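Local coordinates for uncharacterized protein (Pseudomonas aeruginosa, PDB 4O5P) that is a type VI secretion effector of the Tle1 family, a phospholipase that probably hydrolyses membrane lipids through an alpha/beta-hydrolase catalytic domain, at residues L479-Y488 with L651-D661. Sequence-based numbering, arbitrary orientation.
Sequences LITAWRIDRY and LVALFDEQVHD
Trp483 and Phe655 pack against each other at the centre of this crossing of two helices, and polar bonds flank them. The CB of Phe655 lies over one face of the indole, 3.5 Å from the centroid of the five-membered ring, a CH-pi contact; Arg487 CB covers the opposite face. With its CG anti to the backbone N (chi1 176°), Trp483 carries its NE1 across to Asp656 OD1 at 2.7 Å, the acceptor lying in the ring plane. The same oxygen takes a nearly straight bond (172°) from Arg487 NE, while NH2 of that arginine reaches Asp656 OD2 at 2.8 Å. This side-on bidentate salt bridge uses the syn lone pairs and holds guanidinium and carboxylate nearly coplanar. Three N-H donors, two from Arg487 and one from Trp483, thus grip the buried Asp656 and would favour its charged form. Arg487 NH1 turns back to Asp486, which with Lys495 makes the outer part of the network.

Beyond the indole the Phe655 ring settles among aliphatic groups, its CZ 3.8 Å from Leu479 CG and its CE1 4.0 Å from Ile480 CG1. The apolar margins rest on single methyl contacts, Leu479 CD1 meeting Leu651 CD2 tip to tip and Ile480 CD1 touching Val659 CG1. In contrast to this dry centre, the end where segment 651-661 leaves its helix is polar and water-mediated, though still buried. Tyr488 OH donates to the anti lone pair of Asp661 OD2 at 2.5 Å, and one water accepting from Arg484 NE gives that oxygen a weak further bond; Tyr681 also binds it.

Helix segments 479-487 and 651-657, crossing at -76° in the C-terminal region of Tle1, thus exemplify steep helix-helix packing around an aromatic core, bordered by a buried Asp-Arg-Asp salt-bridge network.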
# COMPACT_ATOMS: atom_id res chain seq x y z
N LEU A 479 -7.23 6.85 22.14
CA LEU A 479 -6.29 6.14 23.02
C LEU A 479 -4.84 6.55 22.79
O LEU A 479 -4.10 6.89 23.73
CB LEU A 479 -6.47 4.62 22.89
CG LEU A 479 -5.50 3.69 23.62
CD1 LEU A 479 -5.44 4.02 25.12
CD2 LEU A 479 -5.93 2.23 23.40
N ILE A 480 -4.41 6.54 21.53
CA ILE A 480 -3.03 6.93 21.28
C ILE A 480 -2.81 8.44 21.56
O ILE A 480 -1.74 8.85 22.00
CB ILE A 480 -2.54 6.49 19.88
CG1 ILE A 480 -1.02 6.59 19.79
CG2 ILE A 480 -3.21 7.30 18.80
CD1 ILE A 480 -0.41 5.97 18.52
N THR A 481 -3.85 9.25 21.33
CA THR A 481 -3.79 10.66 21.74
C THR A 481 -3.55 10.75 23.25
O THR A 481 -2.66 11.49 23.70
CB THR A 481 -5.09 11.40 21.39
OG1 THR A 481 -5.26 11.46 19.97
CG2 THR A 481 -5.05 12.84 21.95
N ALA A 482 -4.34 10.01 24.02
CA ALA A 482 -4.18 9.97 25.48
C ALA A 482 -2.75 9.61 25.87
O ALA A 482 -2.18 10.23 26.76
CB ALA A 482 -5.18 8.99 26.11
N TRP A 483 -2.17 8.61 25.21
CA TRP A 483 -0.78 8.24 25.47
C TRP A 483 0.21 9.36 25.13
O TRP A 483 1.18 9.59 25.86
CB TRP A 483 -0.41 6.98 24.69
CG TRP A 483 1.04 6.56 24.81
CD1 TRP A 483 1.57 5.70 25.73
CD2 TRP A 483 2.12 6.93 23.94
NE1 TRP A 483 2.92 5.52 25.49
CE2 TRP A 483 3.28 6.27 24.40
CE3 TRP A 483 2.22 7.77 22.82
CZ2 TRP A 483 4.52 6.42 23.79
CZ3 TRP A 483 3.45 7.91 22.21
CH2 TRP A 483 4.59 7.24 22.69
N ARG A 484 -0.03 10.06 24.02
CA ARG A 484 0.81 11.20 23.63
C ARG A 484 0.70 12.36 24.61
O ARG A 484 1.67 13.09 24.79
CB ARG A 484 0.48 11.70 22.22
CG ARG A 484 0.85 10.75 21.10
CD ARG A 484 0.20 11.17 19.77
NE ARG A 484 0.45 10.12 18.79
CZ ARG A 484 -0.38 9.82 17.81
NH1 ARG A 484 -1.51 10.50 17.66
NH2 ARG A 484 -0.08 8.84 16.98
N ILE A 485 -0.47 12.57 25.22
CA ILE A 485 -0.59 13.70 26.16
C ILE A 485 0.46 13.56 27.28
O ILE A 485 1.04 14.56 27.74
CB ILE A 485 -2.02 13.82 26.76
CG1 ILE A 485 -3.02 14.23 25.68
CG2 ILE A 485 -2.05 14.85 27.89
CD1 ILE A 485 -4.48 14.02 26.10
N ASP A 486 0.73 12.33 27.70
CA ASP A 486 1.79 12.13 28.68
C ASP A 486 3.18 12.04 28.05
O ASP A 486 4.06 12.81 28.42
CB ASP A 486 1.53 10.93 29.59
CG ASP A 486 2.55 10.81 30.69
OD1 ASP A 486 3.59 10.13 30.47
OD2 ASP A 486 2.33 11.41 31.77
N ARG A 487 3.39 11.12 27.11
CA ARG A 487 4.74 10.90 26.59
C ARG A 487 5.31 12.02 25.68
O ARG A 487 6.52 12.16 25.58
CB ARG A 487 4.82 9.56 25.84
CG ARG A 487 5.26 8.36 26.70
CD ARG A 487 4.25 7.97 27.80
NE ARG A 487 4.66 6.69 28.40
CZ ARG A 487 4.94 6.50 29.68
NH1 ARG A 487 4.84 7.51 30.56
NH2 ARG A 487 5.33 5.31 30.10
N TYR A 488 4.44 12.78 25.03
CA TYR A 488 4.90 13.85 24.13
C TYR A 488 4.59 15.21 24.74
O TYR A 488 5.46 16.06 24.81
CB TYR A 488 4.23 13.78 22.75
CG TYR A 488 4.68 12.66 21.83
CD1 TYR A 488 5.64 11.73 22.24
CD2 TYR A 488 4.15 12.55 20.55
CE1 TYR A 488 6.04 10.71 21.40
CE2 TYR A 488 4.54 11.55 19.71
CZ TYR A 488 5.49 10.63 20.13
OH TYR A 488 5.90 9.64 19.29
N LEU A 651 -0.73 -2.10 28.59
CA LEU A 651 -1.19 -1.26 27.49
C LEU A 651 -0.22 -0.09 27.21
O LEU A 651 0.26 0.09 26.05
CB LEU A 651 -2.59 -0.74 27.79
CG LEU A 651 -3.25 0.12 26.71
CD1 LEU A 651 -3.39 -0.68 25.40
CD2 LEU A 651 -4.61 0.63 27.18
N VAL A 652 0.07 0.69 28.26
CA VAL A 652 1.04 1.78 28.14
C VAL A 652 2.40 1.27 27.63
O VAL A 652 3.01 1.91 26.78
CB VAL A 652 1.20 2.58 29.47
CG1 VAL A 652 2.27 3.67 29.31
CG2 VAL A 652 -0.11 3.25 29.86
N ALA A 653 2.84 0.11 28.11
CA ALA A 653 4.10 -0.48 27.64
C ALA A 653 4.04 -0.88 26.16
O ALA A 653 5.05 -0.79 25.45
CB ALA A 653 4.51 -1.65 28.50
N LEU A 654 2.88 -1.34 25.70
CA LEU A 654 2.73 -1.62 24.27
C LEU A 654 2.94 -0.35 23.46
O LEU A 654 3.66 -0.37 22.46
CB LEU A 654 1.34 -2.17 23.97
CG LEU A 654 1.13 -2.61 22.51
CD1 LEU A 654 1.75 -3.99 22.27
CD2 LEU A 654 -0.36 -2.63 22.16
N PHE A 655 2.33 0.76 23.88
CA PHE A 655 2.55 2.01 23.12
C PHE A 655 3.97 2.55 23.23
O PHE A 655 4.50 3.12 22.26
CB PHE A 655 1.53 3.09 23.49
CG PHE A 655 0.15 2.81 22.96
CD1 PHE A 655 -0.17 3.11 21.64
CD2 PHE A 655 -0.81 2.22 23.76
CE1 PHE A 655 -1.43 2.84 21.14
CE2 PHE A 655 -2.08 1.93 23.26
CZ PHE A 655 -2.39 2.25 21.94
N ASP A 656 4.57 2.40 24.42
CA ASP A 656 5.98 2.77 24.63
C ASP A 656 6.97 2.00 23.75
O ASP A 656 7.82 2.61 23.10
CB ASP A 656 6.36 2.52 26.09
CG ASP A 656 5.90 3.62 27.03
OD1 ASP A 656 5.10 4.50 26.64
OD2 ASP A 656 6.34 3.57 28.19
N GLU A 657 6.88 0.67 23.75
CA GLU A 657 7.91 -0.20 23.19
C GLU A 657 7.51 -1.02 21.94
O GLU A 657 8.34 -1.73 21.38
CB GLU A 657 8.45 -1.16 24.27
CG GLU A 657 9.10 -0.46 25.47
CD GLU A 657 9.72 -1.44 26.44
OE1 GLU A 657 9.36 -2.64 26.41
OE2 GLU A 657 10.59 -1.02 27.23
N GLN A 658 6.26 -0.92 21.51
CA GLN A 658 5.84 -1.67 20.31
C GLN A 658 5.29 -0.79 19.19
O GLN A 658 5.64 -0.98 18.03
CB GLN A 658 4.84 -2.76 20.69
CG GLN A 658 5.51 -4.13 20.96
CD GLN A 658 6.26 -4.21 22.28
OE1 GLN A 658 5.85 -3.63 23.28
NE2 GLN A 658 7.37 -4.95 22.29
N VAL A 659 4.47 0.20 19.56
CA VAL A 659 3.79 1.04 18.59
C VAL A 659 4.69 2.16 18.08
O VAL A 659 5.18 2.99 18.85
CB VAL A 659 2.49 1.63 19.18
CG1 VAL A 659 1.84 2.63 18.20
CG2 VAL A 659 1.51 0.50 19.53
N HIS A 660 4.89 2.18 16.76
CA HIS A 660 5.73 3.21 16.14
C HIS A 660 4.94 4.49 15.88
O HIS A 660 3.75 4.56 16.15
CB HIS A 660 6.37 2.72 14.84
CG HIS A 660 7.41 1.66 15.05
ND1 HIS A 660 7.09 0.37 15.44
CD2 HIS A 660 8.76 1.70 14.94
CE1 HIS A 660 8.21 -0.34 15.54
NE2 HIS A 660 9.23 0.45 15.25
N ASP A 661 5.63 5.50 15.38
CA ASP A 661 5.01 6.79 15.15
C ASP A 661 5.36 7.15 13.72
O ASP A 661 6.44 7.68 13.44
CB ASP A 661 5.56 7.84 16.13
CG ASP A 661 4.82 9.17 16.06
OD1 ASP A 661 4.31 9.53 14.98
OD2 ASP A 661 4.75 9.88 17.08
O HOH W 1 2.61 8.55 18.47